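PDB 6JTJ: beta-hexosaminidase from Neisseria gonorrhoeae, which probably cleaves the terminal beta-1,4-linked N-acetylglucosamine from peptide-linked peptidoglycan fragments, a step in the recycling of the bacterial cell wall. Local coordinates for residues F272-I275 against W276-I280; R349-Y352 against M353-S356; N78-N81 against I82-K86; G230-L233 against D234-E237; P341-Q344 against D345-G348. One frame throughout, in Å; residues are numbered along the deposited sequence.

Contact 1: residues F272-I275 against W276-I280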
loop_
_atom_site.group_PDB
_atom_site.type_symbol
_atom_site.label_atom_id
_atom_site.label_comp_id
_atom_site.label_asym_id
_atom_site.label_seq_id
_atom_site.Cartn_x
_atom_site.Cartn_y
_atom_site.Cartn_z
ATOM N N PHE C 272 4.411 -18.660 -2.948
ATOM C CA PHE C 272 5.286 -19.737 -2.515
ATOM C C PHE C 272 4.461 -21.001 -2.283
ATOM O O PHE C 272 4.893 -21.883 -1.574
ATOM C CB PHE C 272 5.977 -19.353 -1.206
ATOM C CG PHE C 272 6.878 -18.165 -1.302
ATOM C CD1 PHE C 272 8.195 -18.305 -1.721
ATOM C CD2 PHE C 272 6.442 -16.914 -0.915
ATOM C CE1 PHE C 272 9.062 -17.219 -1.763
ATOM C CE2 PHE C 272 7.295 -15.810 -0.984
ATOM C CZ PHE C 272 8.613 -15.962 -1.393
ATOM N N SER C 273 3.301 -21.109 -2.911
ATOM C CA SER C 273 2.407 -22.248 -2.669
ATOM C C SER C 273 2.198 -23.125 -3.896
ATOM O O SER C 273 1.597 -22.684 -4.872
ATOM C CB SER C 273 1.045 -21.742 -2.221
ATOM O OG SER C 273 0.096 -22.801 -2.194
ATOM N N GLU C 274 2.665 -24.369 -3.831
ATOM C CA GLU C 274 2.419 -25.371 -4.880
ATOM C C GLU C 274 0.947 -25.561 -5.121
ATOM O O GLU C 274 0.509 -25.753 -6.249
ATOM C CB GLU C 274 2.985 -26.732 -4.486
ATOM C CG GLU C 274 4.491 -26.828 -4.521
ATOM C CD GLU C 274 4.981 -28.259 -4.328
ATOM O OE1 GLU C 274 4.468 -28.954 -3.418
ATOM O OE2 GLU C 274 5.871 -28.696 -5.083
ATOM N N ILE C 275 0.176 -25.530 -4.045
ATOM C CA ILE C 275 -1.263 -25.706 -4.150
ATOM C C ILE C 275 -1.851 -24.589 -5.033
ATOM O O ILE C 275 -2.532 -24.867 -6.024
ATOM C CB ILE C 275 -1.917 -25.761 -2.749
ATOM C CG1 ILE C 275 -1.479 -27.050 -2.019
ATOM C CG2 ILE C 275 -3.432 -25.720 -2.860
ATOM C CD1 ILE C 275 -1.711 -27.049 -0.524
ATOM N N TRP C 276 -1.550 -23.339 -4.700
ATOM C CA TRP C 276 -2.079 -22.221 -5.484
ATOM C C TRP C 276 -1.570 -22.243 -6.920
ATOM O O TRP C 276 -2.343 -22.080 -7.857
ATOM C CB TRP C 276 -1.774 -20.863 -4.823
ATOM C CG TRP C 276 -2.715 -20.529 -3.739
ATOM C CD1 TRP C 276 -2.428 -20.388 -2.415
ATOM C CD2 TRP C 276 -4.111 -20.287 -3.874
ATOM N NE1 TRP C 276 -3.563 -20.077 -1.711
ATOM C CE2 TRP C 276 -4.616 -20.036 -2.586
ATOM C CE3 TRP C 276 -4.993 -20.280 -4.960
ATOM C CZ2 TRP C 276 -5.969 -19.746 -2.352
ATOM C CZ3 TRP C 276 -6.334 -20.034 -4.732
ATOM C CH2 TRP C 276 -6.810 -19.743 -3.438
ATOM N N LEU C 277 -0.268 -22.435 -7.091
ATOM C CA LEU C 277 0.356 -22.233 -8.382
ATOM C C LEU C 277 0.299 -23.462 -9.300
ATOM O O LEU C 277 0.080 -23.312 -10.499
ATOM C CB LEU C 277 1.800 -21.759 -8.202
ATOM C CG LEU C 277 1.983 -20.510 -7.336
ATOM C CD1 LEU C 277 3.455 -20.141 -7.255
ATOM C CD2 LEU C 277 1.170 -19.330 -7.866
ATOM N N LYS C 278 0.480 -24.660 -8.757
ATOM C CA LYS C 278 0.489 -25.851 -9.604
ATOM C C LYS C 278 -0.876 -26.478 -9.665
ATOM O O LYS C 278 -1.423 -26.704 -10.732
ATOM C CB LYS C 278 1.522 -26.864 -9.114
ATOM C CG LYS C 278 2.940 -26.363 -9.296
ATOM C CD LYS C 278 3.968 -27.409 -8.914
ATOM C CE LYS C 278 5.355 -26.878 -9.205
ATOM N NZ LYS C 278 6.399 -27.699 -8.553
ATOM N N GLN C 279 -1.441 -26.746 -8.508
ATOM C CA GLN C 279 -2.682 -27.468 -8.452
ATOM C C GLN C 279 -3.844 -26.592 -8.960
ATOM O O GLN C 279 -4.652 -27.044 -9.782
ATOM C CB GLN C 279 -2.863 -28.009 -7.017
ATOM C CG GLN C 279 -4.153 -28.730 -6.682
ATOM C CD GLN C 279 -4.216 -29.172 -5.223
ATOM O OE1 GLN C 279 -3.185 -29.348 -4.561
ATOM N NE2 GLN C 279 -5.432 -29.340 -4.714
ATOM N N ILE C 280 -3.927 -25.344 -8.495
ATOM C CA ILE C 280 -5.066 -24.502 -8.867
ATOM C C ILE C 280 -4.830 -23.763 -10.176
ATOM O O ILE C 280 -5.579 -23.943 -11.122
ATOM C CB ILE C 280 -5.473 -23.551 -7.718
ATOM C CG1 ILE C 280 -6.044 -24.379 -6.554
ATOM C CG2 ILE C 280 -6.538 -22.573 -8.169
ATOM C CD1 ILE C 280 -6.082 -23.659 -5.223
#
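Ser273 and Trp276 meet at the N-terminus of helix 274-284, where the serine is the N-cap. Its hydroxyl OG accepts the backbone N-H of Trp276 at 3.0 Å in a nearly straight bond (N-H...O angle 175°). The first torsion of Ser273 (chi1 170°) places OG opposite its backbone N, on the carbonyl side, where it faces the N-H of Trp276; the same oxygen comes obliquely against the indole of Trp276, OG to CD1 3.5 Å, and also hydrogen-bonds to Asp266. The indole itself swings away from residues 272-275. Tyr262 meets it edge-to-face, and Leu233 and Leu236 of helix 233-238 pack against it. From within the helix, Ile280 lays its CD1 over one indole face, towards the rim of the ring system.

Elsewhere on the helix, Ile275 and Gln279 run side by side in the same direction, with Ile275 CG1 3.8 Å from Gln279 OE1. Glu274 and Lys278 instead slant across each other, joined by a long salt bridge of 3.6 Å between Glu274 OE2 and Lys278 NZ, while the ammonium group has a hydrogen bond to the carbonyl of Glu316.

The backbone beneath is locally widened into a pi-type turn. Ile280 N reaches Ile275 O at 2.9 Å, five residues back, and Glu274 O is shared by two donors: Gln279 N lies in the carbonyl plane at 3.1 Å, whereas Lys278 N, at 2.7 Å, is tilted 31° from it.

Contact 2: residues R349-Y352 against M353-S356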
loop_
_atom_site.group_PDB
_atom_site.type_symbol
_atom_site.label_atom_id
_atom_site.label_comp_id
_atom_site.label_asym_id
_atom_site.label_seq_id
_atom_site.Cartn_x
_atom_site.Cartn_y
_atom_site.Cartn_z
ATOM N N ARG C 349 7.344 -19.058 -22.909
ATOM C CA ARG C 349 6.651 -18.154 -21.990
ATOM C C ARG C 349 7.219 -16.729 -22.031
ATOM O O ARG C 349 6.459 -15.772 -22.027
ATOM C CB ARG C 349 6.663 -18.733 -20.568
ATOM C CG ARG C 349 5.660 -19.857 -20.409
ATOM C CD ARG C 349 5.779 -20.601 -19.093
ATOM N NE ARG C 349 4.760 -21.648 -19.014
ATOM C CZ ARG C 349 4.776 -22.651 -18.153
ATOM N NH1 ARG C 349 5.750 -22.760 -17.259
ATOM N NH2 ARG C 349 3.809 -23.550 -18.172
ATOM N N TRP C 350 8.540 -16.587 -22.032
ATOM C CA TRP C 350 9.150 -15.271 -22.242
ATOM C C TRP C 350 8.771 -14.708 -23.621
ATOM O O TRP C 350 8.471 -13.530 -23.762
ATOM C CB TRP C 350 10.680 -15.348 -22.198
ATOM C CG TRP C 350 11.400 -15.251 -20.857
ATOM C CD1 TRP C 350 12.265 -16.174 -20.338
ATOM C CD2 TRP C 350 11.407 -14.146 -19.938
ATOM N NE1 TRP C 350 12.781 -15.726 -19.154
ATOM C CE2 TRP C 350 12.295 -14.477 -18.894
ATOM C CE3 TRP C 350 10.759 -12.912 -19.903
ATOM C CZ2 TRP C 350 12.535 -13.632 -17.817
ATOM C CZ3 TRP C 350 11.009 -12.057 -18.832
ATOM C CH2 TRP C 350 11.885 -12.422 -17.806
ATOM N N GLN C 351 8.846 -15.547 -24.649
ATOM C CA GLN C 351 8.693 -15.074 -26.016
ATOM C C GLN C 351 7.286 -14.579 -26.300
ATOM O O GLN C 351 7.110 -13.608 -27.021
ATOM C CB GLN C 351 9.099 -16.156 -27.049
ATOM C CG GLN C 351 9.150 -15.635 -28.511
ATOM C CD GLN C 351 9.828 -14.240 -28.735
ATOM O OE1 GLN C 351 10.749 -13.806 -28.018
ATOM N NE2 GLN C 351 9.340 -13.525 -29.749
ATOM N N TYR C 352 6.294 -15.247 -25.733
ATOM C CA TYR C 352 4.910 -14.796 -25.824
ATOM C C TYR C 352 4.738 -13.336 -25.346
ATOM O O TYR C 352 3.875 -12.626 -25.845
ATOM C CB TYR C 352 4.019 -15.731 -25.014
ATOM C CG TYR C 352 2.528 -15.506 -25.187
ATOM C CD1 TYR C 352 1.884 -15.797 -26.395
ATOM C CD2 TYR C 352 1.762 -15.026 -24.137
ATOM C CE1 TYR C 352 0.515 -15.607 -26.544
ATOM C CE2 TYR C 352 0.403 -14.836 -24.268
ATOM C CZ TYR C 352 -0.219 -15.114 -25.468
ATOM O OH TYR C 352 -1.575 -14.900 -25.566
ATOM N N MET C 353 5.589 -12.880 -24.425
ATOM C CA MET C 353 5.512 -11.503 -23.909
ATOM C C MET C 353 6.240 -10.452 -24.750
ATOM O O MET C 353 6.137 -9.266 -24.455
ATOM C CB MET C 353 6.050 -11.457 -22.478
ATOM C CG MET C 353 5.208 -12.254 -21.481
ATOM S SD MET C 353 5.780 -12.035 -19.786
ATOM C CE MET C 353 7.530 -12.418 -19.877
ATOM N N GLU C 354 6.994 -10.871 -25.766
ATOM C CA GLU C 354 7.730 -9.911 -26.590
ATOM C C GLU C 354 6.745 -8.970 -27.266
ATOM O O GLU C 354 5.655 -9.373 -27.657
ATOM C CB GLU C 354 8.621 -10.568 -27.657
ATOM C CG GLU C 354 9.877 -9.743 -27.934
ATOM C CD GLU C 354 10.900 -10.459 -28.807
ATOM O OE1 GLU C 354 12.107 -10.069 -28.805
ATOM O OE2 GLU C 354 10.489 -11.432 -29.491
ATOM N N ASN C 355 7.127 -7.702 -27.357
ATOM C CA ASN C 355 6.295 -6.723 -28.025
ATOM C C ASN C 355 6.093 -7.123 -29.484
ATOM O O ASN C 355 7.032 -7.565 -30.143
ATOM C CB ASN C 355 6.909 -5.334 -27.976
ATOM C CG ASN C 355 5.861 -4.251 -28.132
ATOM O OD1 ASN C 355 5.321 -4.070 -29.212
ATOM N ND2 ASN C 355 5.589 -3.517 -27.063
ATOM N N SER C 356 4.872 -6.984 -29.970
ATOM C CA SER C 356 4.546 -7.415 -31.314
ATOM C C SER C 356 4.701 -6.293 -32.365
ATOM O O SER C 356 4.600 -6.564 -33.541
ATOM C CB SER C 356 3.133 -8.041 -31.332
ATOM O OG SER C 356 2.141 -7.080 -31.043
#
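Gln351 and Glu354 face each other through their polar ends, near the C-terminal part of helix 346-352. The modelled distance from Gln351 NE2 to Glu354 OE2, 2.4 Å, is very short for a hydrogen bond, and the contact is doubtful in detail: Gln351 OE1 also comes within 2.8 Å of Glu354 OE2, and these two acceptors are not bonded to each other. The amide and carboxylate planes stand almost perpendicular, 86° apart. A bend at chi2 (44°) brings the glutamine amide round to the glutamate, although its CB sets out in another direction, and Gln351 OE1 has a further partner in Arg44.

Two backbone bonds form the turn below this pair. Met353 N donates to Trp350 O at 3.0 Å, and Glu354 N donates to Gln351 O at the same length, each bond joining residues three apart.

On another side of the turn the methionine tail folds back, its final bend at chi3 (-53°) directing the methyl to the tryptophan. Met353 CE approaches Trp350 obliquely, 3.3 Å from CE3 and 3.7 Å from CZ3. The indole N-H is used elsewhere, by Gly45 O.

The turn is set against two strands of the sheet: Trp350 and Glu354 touch Ile101 of strand 101-108, Met353 and Arg349 touch Val290 of strand 290-295, and the chain then runs on through a loop to helix 359-367.

Contact 3: residues N78-N81 against I82-K86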
loop_
_atom_site.group_PDB
_atom_site.type_symbol
_atom_site.label_atom_id
_atom_site.label_comp_id
_atom_site.label_asym_id
_atom_site.label_seq_id
_atom_site.Cartn_x
_atom_site.Cartn_y
_atom_site.Cartn_z
ATOM N N ASN C 78 14.555 5.197 -13.405
ATOM C CA ASN C 78 15.186 4.918 -14.686
ATOM C C ASN C 78 14.685 5.838 -15.786
ATOM O O ASN C 78 15.043 5.654 -16.952
ATOM C CB ASN C 78 14.925 3.473 -15.098
ATOM C CG ASN C 78 15.324 2.488 -14.041
ATOM O OD1 ASN C 78 14.503 1.699 -13.572
ATOM N ND2 ASN C 78 16.595 2.516 -13.642
ATOM N N PHE C 79 13.873 6.835 -15.434
ATOM C CA PHE C 79 13.230 7.655 -16.444
ATOM C C PHE C 79 13.543 9.135 -16.277
ATOM O O PHE C 79 13.252 9.736 -15.242
ATOM C CB PHE C 79 11.722 7.472 -16.412
ATOM C CG PHE C 79 11.006 8.227 -17.481
ATOM C CD1 PHE C 79 11.115 7.828 -18.797
ATOM C CD2 PHE C 79 10.218 9.328 -17.176
ATOM C CE1 PHE C 79 10.448 8.504 -19.805
ATOM C CE2 PHE C 79 9.545 10.006 -18.168
ATOM C CZ PHE C 79 9.666 9.594 -19.488
ATOM N N GLN C 80 14.100 9.705 -17.342
ATOM C CA GLN C 80 14.417 11.127 -17.452
ATOM C C GLN C 80 13.462 11.751 -18.463
ATOM O O GLN C 80 12.737 12.693 -18.168
ATOM C CB GLN C 80 15.858 11.258 -17.930
ATOM C CG GLN C 80 16.653 12.365 -17.293
ATOM C CD GLN C 80 18.132 12.246 -17.605
ATOM O OE1 GLN C 80 18.530 11.678 -18.631
ATOM N NE2 GLN C 80 18.958 12.799 -16.726
ATOM N N ASN C 81 13.448 11.183 -19.657
ATOM C CA ASN C 81 12.544 11.606 -20.703
ATOM C C ASN C 81 12.513 10.512 -21.752
ATOM O O ASN C 81 13.286 9.551 -21.677
ATOM C CB ASN C 81 13.033 12.924 -21.318
ATOM C CG ASN C 81 14.494 12.862 -21.746
ATOM O OD1 ASN C 81 14.871 12.072 -22.613
ATOM N ND2 ASN C 81 15.315 13.699 -21.144
ATOM N N ILE C 82 11.651 10.684 -22.742
ATOM C CA ILE C 82 11.426 9.659 -23.755
ATOM C C ILE C 82 12.684 9.274 -24.545
ATOM O O ILE C 82 12.909 8.098 -24.820
ATOM C CB ILE C 82 10.318 10.104 -24.719
ATOM C CG1 ILE C 82 9.002 10.281 -23.920
ATOM C CG2 ILE C 82 10.219 9.148 -25.901
ATOM C CD1 ILE C 82 7.780 9.549 -24.441
ATOM N N GLU C 83 13.500 10.258 -24.910
ATOM C CA GLU C 83 14.681 9.979 -25.713
ATOM C C GLU C 83 15.730 9.219 -24.899
ATOM O O GLU C 83 16.323 8.250 -25.382
ATOM C CB GLU C 83 15.231 11.273 -26.352
ATOM C CG GLU C 83 14.333 11.823 -27.474
ATOM C CD GLU C 83 13.949 10.777 -28.529
ATOM O OE1 GLU C 83 14.861 10.126 -29.103
ATOM O OE2 GLU C 83 12.735 10.593 -28.791
ATOM N N GLN C 84 15.931 9.616 -23.649
ATOM C CA GLN C 84 16.812 8.851 -22.768
ATOM C C GLN C 84 16.308 7.400 -22.591
ATOM O O GLN C 84 17.098 6.446 -22.647
ATOM C CB GLN C 84 16.989 9.578 -21.427
ATOM C CG GLN C 84 17.495 8.716 -20.276
ATOM C CD GLN C 84 16.371 7.974 -19.567
ATOM O OE1 GLN C 84 15.242 8.472 -19.482
ATOM N NE2 GLN C 84 16.663 6.768 -19.081
ATOM N N LEU C 85 14.997 7.238 -22.405
ATOM C CA LEU C 85 14.410 5.903 -22.204
ATOM C C LEU C 85 14.667 5.000 -23.408
ATOM O O LEU C 85 15.029 3.834 -23.256
ATOM C CB LEU C 85 12.902 6.002 -21.915
ATOM C CG LEU C 85 12.140 4.688 -21.652
ATOM C CD1 LEU C 85 12.731 3.959 -20.458
ATOM C CD2 LEU C 85 10.652 4.937 -21.435
ATOM N N LYS C 86 14.470 5.548 -24.598
ATOM C CA LYS C 86 14.736 4.816 -25.839
ATOM C C LYS C 86 16.178 4.353 -25.929
ATOM O O LYS C 86 16.443 3.238 -26.352
ATOM C CB LYS C 86 14.406 5.679 -27.047
ATOM C CG LYS C 86 12.917 5.868 -27.252
ATOM C CD LYS C 86 12.634 6.976 -28.252
ATOM C CE LYS C 86 11.240 6.838 -28.821
ATOM N NZ LYS C 86 10.769 8.086 -29.468
HETATM O O HOH W 1 12.798 12.720 -24.452
#
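Asn78 offers its carbonyl oxygen to the side-chain amide of Gln84, Gln84 NE2 to Asn78 O 2.9 Å, the donor tilted from the carbonyl plane. The same amide nitrogen also donates to Phe54 O, so this end of Gln84 ties two loop carbonyls together.

Phe79 follows with its side chain crossing that of Leu85 at about a right angle; Leu85 CD2 lies 3.9 Å from Phe79 CE1 in an oblique approach. Over the centre of one ring face sits the backbone N of Asn81, and Phe114 stacks with the same ring.

At Gln80 the backbone N donates to Gln84 OE1 at 2.7 Å, from above the plane of that amide carbonyl. Asn81 N lies 3.3 Å from Gln84 OE1, in its carbonyl plane, and is the second donor to this oxygen. The bend at chi2 of Gln84 (-85°) turns its amide back to the loop for all of these bonds. The amides of Gln80 and Gln84 are themselves nearly perpendicular, with Gln80 OE1 packed on the Gln84 chain at CG.

Asn81 is the N-cap. With chi1 at 52°, its CG sits between the backbone N and the carbonyl carbon, and Asn81 OD1 accepts Gln84 N at 2.9 Å in a nearly straight bond (172°). A water accepts from Glu83 N and makes a weak bond to the same OD1. Leu85 N meets Asn81 O, the first backbone bond of the helix.

Asn81 and Gln84 thus exchange side-chain-to-backbone bonds in both directions, the capping box that starts helix 82-94 after strand 69-74.

Contact 4: residues G230-L233 against D234-E237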
loop_
_atom_site.group_PDB
_atom_site.type_symbol
_atom_site.label_atom_id
_atom_site.label_comp_id
_atom_site.label_asym_id
_atom_site.label_seq_id
_atom_site.Cartn_x
_atom_site.Cartn_y
_atom_site.Cartn_z
ATOM N N GLY C 230 -9.145 -15.207 5.190
ATOM C CA GLY C 230 -9.677 -16.396 5.843
ATOM C C GLY C 230 -10.752 -17.147 5.080
ATOM O O GLY C 230 -11.325 -18.096 5.607
ATOM N N ARG C 231 -11.045 -16.746 3.850
ATOM C CA ARG C 231 -12.165 -17.332 3.130
ATOM C C ARG C 231 -11.846 -18.690 2.551
ATOM O O ARG C 231 -10.685 -19.098 2.433
ATOM C CB ARG C 231 -12.625 -16.400 2.019
ATOM C CG ARG C 231 -13.141 -15.056 2.518
ATOM C CD ARG C 231 -13.508 -14.154 1.345
ATOM N NE ARG C 231 -12.324 -13.783 0.581
ATOM C CZ ARG C 231 -12.334 -13.310 -0.660
ATOM N NH1 ARG C 231 -13.473 -13.110 -1.316
ATOM N NH2 ARG C 231 -11.186 -13.022 -1.249
ATOM N N SER C 232 -12.902 -19.390 2.162
ATOM C CA SER C 232 -12.783 -20.719 1.596
ATOM C C SER C 232 -12.529 -20.607 0.110
ATOM O O SER C 232 -12.850 -19.597 -0.514
ATOM C CB SER C 232 -14.083 -21.511 1.826
ATOM O OG SER C 232 -15.119 -21.052 0.969
ATOM N N LEU C 233 -12.008 -21.685 -0.468
ATOM C CA LEU C 233 -11.801 -21.753 -1.900
ATOM C C LEU C 233 -13.084 -21.521 -2.688
ATOM O O LEU C 233 -13.075 -20.843 -3.722
ATOM C CB LEU C 233 -11.187 -23.103 -2.286
ATOM C CG LEU C 233 -10.822 -23.265 -3.762
ATOM C CD1 LEU C 233 -9.863 -22.171 -4.197
ATOM C CD2 LEU C 233 -10.211 -24.636 -3.998
ATOM N N ASP C 234 -14.195 -22.081 -2.212
ATOM C CA ASP C 234 -15.475 -21.890 -2.901
ATOM C C ASP C 234 -15.840 -20.410 -2.964
ATOM O O ASP C 234 -16.339 -19.936 -3.975
ATOM C CB ASP C 234 -16.602 -22.685 -2.219
ATOM C CG ASP C 234 -16.536 -24.185 -2.527
ATOM O OD1 ASP C 234 -16.207 -24.572 -3.669
ATOM O OD2 ASP C 234 -16.830 -24.984 -1.618
ATOM N N GLU C 235 -15.621 -19.695 -1.869
ATOM C CA GLU C 235 -15.912 -18.264 -1.849
ATOM C C GLU C 235 -15.073 -17.527 -2.883
ATOM O O GLU C 235 -15.585 -16.678 -3.605
ATOM C CB GLU C 235 -15.678 -17.688 -0.458
ATOM C CG GLU C 235 -16.728 -18.098 0.557
ATOM C CD GLU C 235 -16.395 -17.593 1.942
ATOM O OE1 GLU C 235 -16.957 -16.555 2.340
ATOM O OE2 GLU C 235 -15.558 -18.222 2.619
ATOM N N LEU C 236 -13.808 -17.913 -3.001
ATOM C CA LEU C 236 -12.942 -17.324 -4.017
ATOM C C LEU C 236 -13.335 -17.719 -5.440
ATOM O O LEU C 236 -13.301 -16.872 -6.343
ATOM C CB LEU C 236 -11.462 -17.616 -3.746
ATOM C CG LEU C 236 -10.771 -16.548 -2.875
ATOM C CD1 LEU C 236 -11.002 -16.779 -1.403
ATOM C CD2 LEU C 236 -9.271 -16.510 -3.140
ATOM N N GLU C 237 -13.732 -18.975 -5.643
ATOM C CA GLU C 237 -14.180 -19.420 -6.974
ATOM C C GLU C 237 -15.418 -18.692 -7.413
ATOM O O GLU C 237 -15.574 -18.350 -8.587
ATOM C CB GLU C 237 -14.462 -20.922 -6.997
ATOM C CG GLU C 237 -13.226 -21.775 -6.804
ATOM C CD GLU C 237 -12.364 -21.905 -8.055
ATOM O OE1 GLU C 237 -12.665 -21.274 -9.110
ATOM O OE2 GLU C 237 -11.359 -22.660 -7.974
#
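A capping box opens helix 233-238, with Ser232 as its N-cap and Glu235 as its return partner. Ser232 OG accepts the backbone N-H of Glu235 at 3.2 Å, while Glu235 OE2 accepts Ser232 N at 2.9 Å in an almost straight bond (175°). That donor comes to the carboxylate on its anti side, 30° out of the plane. The serine hydroxyl also donates weakly to OE2, which therefore draws on two groups of one residue. With chi1 at 74°, Ser232 OG sits between its own N and carbonyl carbon, the position from which it can reach both the helix N-H and the glutamate.

The helix lies in the glycosyl hydrolase family 3 domain, in the excursion after strand 208-212, and its first backbone bonds are Leu236 N to Ser232 O and Glu237 N to Leu233 O.

Before the cap, the chain of Arg231 bends at chi3 and lays one guanidinium face against Leu236, whose CD1 stands 3.6 Å above the plane, offset towards its rim. The guanidinium has salt bridges to Asp229 and Asp240; Glu235 meets the aliphatic part instead, with Glu235 OE2 3.5 Å from Arg231 CB. Farther round the helix, Leu233 and Glu237 lie alongside each other, pointing the same way, with Leu233 CD1 4.1 Å from Glu237 OE2; the other carboxylate oxygen of Glu237 bridges to Arg245.

Contact 5: residues P341-Q344 against D345-G348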
loop_
_atom_site.group_PDB
_atom_site.type_symbol
_atom_site.label_atom_id
_atom_site.label_comp_id
_atom_site.label_asym_id
_atom_site.label_seq_id
_atom_site.Cartn_x
_atom_site.Cartn_y
_atom_site.Cartn_z
ATOM N N PRO C 341 17.037 -23.803 -13.294
ATOM C CA PRO C 341 16.157 -24.961 -13.140
ATOM C C PRO C 341 15.652 -25.408 -14.496
ATOM O O PRO C 341 15.413 -24.581 -15.369
ATOM C CB PRO C 341 15.011 -24.438 -12.258
ATOM C CG PRO C 341 15.528 -23.195 -11.630
ATOM C CD PRO C 341 16.521 -22.615 -12.595
ATOM N N ASP C 342 15.465 -26.706 -14.666
ATOM C CA ASP C 342 14.964 -27.206 -15.920
ATOM C C ASP C 342 13.508 -26.754 -16.104
ATOM O O ASP C 342 12.634 -27.078 -15.289
ATOM C CB ASP C 342 15.042 -28.715 -15.970
ATOM C CG ASP C 342 14.730 -29.254 -17.345
ATOM O OD1 ASP C 342 15.504 -28.969 -18.279
ATOM O OD2 ASP C 342 13.719 -29.976 -17.492
ATOM N N ASN C 343 13.261 -25.981 -17.155
ATOM C CA ASN C 343 11.919 -25.486 -17.465
ATOM C C ASN C 343 11.821 -25.347 -18.966
ATOM O O ASN C 343 12.182 -24.321 -19.518
ATOM C CB ASN C 343 11.679 -24.145 -16.761
ATOM C CG ASN C 343 10.268 -23.601 -16.955
ATOM O OD1 ASN C 343 9.483 -24.127 -17.737
ATOM N ND2 ASN C 343 9.961 -22.501 -16.253
ATOM N N GLN C 344 11.374 -26.417 -19.613
ATOM C CA GLN C 344 11.259 -26.467 -21.065
ATOM C C GLN C 344 10.272 -25.442 -21.625
ATOM O O GLN C 344 10.313 -25.147 -22.810
ATOM C CB GLN C 344 10.804 -27.855 -21.517
ATOM C CG GLN C 344 11.799 -28.963 -21.280
ATOM C CD GLN C 344 11.206 -30.376 -21.304
ATOM O OE1 GLN C 344 10.799 -30.880 -22.355
ATOM N NE2 GLN C 344 11.189 -31.037 -20.139
ATOM N N ASP C 345 9.382 -24.923 -20.777
ATOM C CA ASP C 345 8.385 -23.949 -21.203
ATOM C C ASP C 345 8.851 -22.499 -21.109
ATOM O O ASP C 345 8.216 -21.604 -21.659
ATOM C CB ASP C 345 7.135 -24.137 -20.368
ATOM C CG ASP C 345 6.514 -25.505 -20.560
ATOM O OD1 ASP C 345 6.253 -25.866 -21.720
ATOM O OD2 ASP C 345 6.261 -26.205 -19.560
ATOM N N LEU C 346 9.983 -22.264 -20.449
ATOM C CA LEU C 346 10.386 -20.907 -20.141
ATOM C C LEU C 346 10.544 -20.065 -21.398
ATOM O O LEU C 346 10.070 -18.932 -21.445
ATOM C CB LEU C 346 11.678 -20.890 -19.327
ATOM C CG LEU C 346 12.105 -19.504 -18.785
ATOM C CD1 LEU C 346 11.059 -18.778 -17.949
ATOM C CD2 LEU C 346 13.382 -19.597 -17.958
ATOM N N ALA C 347 11.257 -20.595 -22.392
ATOM C CA ALA C 347 11.613 -19.816 -23.576
ATOM C C ALA C 347 10.378 -19.323 -24.296
ATOM O O ALA C 347 10.338 -18.163 -24.712
ATOM C CB ALA C 347 12.482 -20.637 -24.535
ATOM N N GLY C 348 9.388 -20.199 -24.429
ATOM C CA GLY C 348 8.127 -19.841 -25.067
ATOM C C GLY C 348 7.318 -18.867 -24.227
ATOM O O GLY C 348 6.660 -17.962 -24.760
HETATM O O HOH W 2 12.537 -23.078 -21.980
HETATM O O HOH W 3 9.426 -23.214 -24.265
#
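Asn343 to Leu346 form a type I beta turn, closed by Leu346 N donating to Asn343 O at 3.2 Å. Inside this loop the Asn343 side chain folds forward: CG lies opposite the backbone N (chi1 -176°), and Asn343 OD1 accepts from Asp345 N at 3.1 Å, with a bent N-H...O angle of 136°. The same oxygen rests 3.5 Å from Asp345 CB. Across the turn the side chains of Asn343 and Leu346 cross at about a right angle, Asn343 CG to Leu346 CB 3.9 Å. The amide nitrogen ND2 turns to Asp320, so the two ends of one flat group link the turn to a loop of the fold.

Two waters carry the chain from turn to helix. One donates to Asn343 O and accepts from Ala347 N, each at 2.8 Å; the other donates to Gln344 O at 2.6 Å and accepts from Gly348 N. They stand in for direct links between the turn carbonyls and the N-H groups of Ala347 and Gly348.

The side-chain bond to the N-H two residues on, with the turn bond beside it, is typical of an Asx turn leading into a helix, here 346-352.

Contacts 1 and 4 touch: Trp276 CH2 lies 4.0 Å from Leu233 CD1 and 4.1 Å from Leu236 CD2, so the two capped helices share one apolar patch. Contacts 5 and 2 are the start and finish of helix 346-352, their centres 14 Å apart. Contact 3 lies across the chain's centre from contacts 1 and 4, about 38 Å from contact 1 and 44 Å from contact 4, centre to centre. The predicted nucleophile, Asp294, is about 8 Å from Leu277 of contact 1, side chain to side chain, and Phe79 of contact 3 is about 6 Å from the predicted substrate-binding Arg113. Met353 of contact 2 is about 12 Å from a bound N-acetylglucosamine.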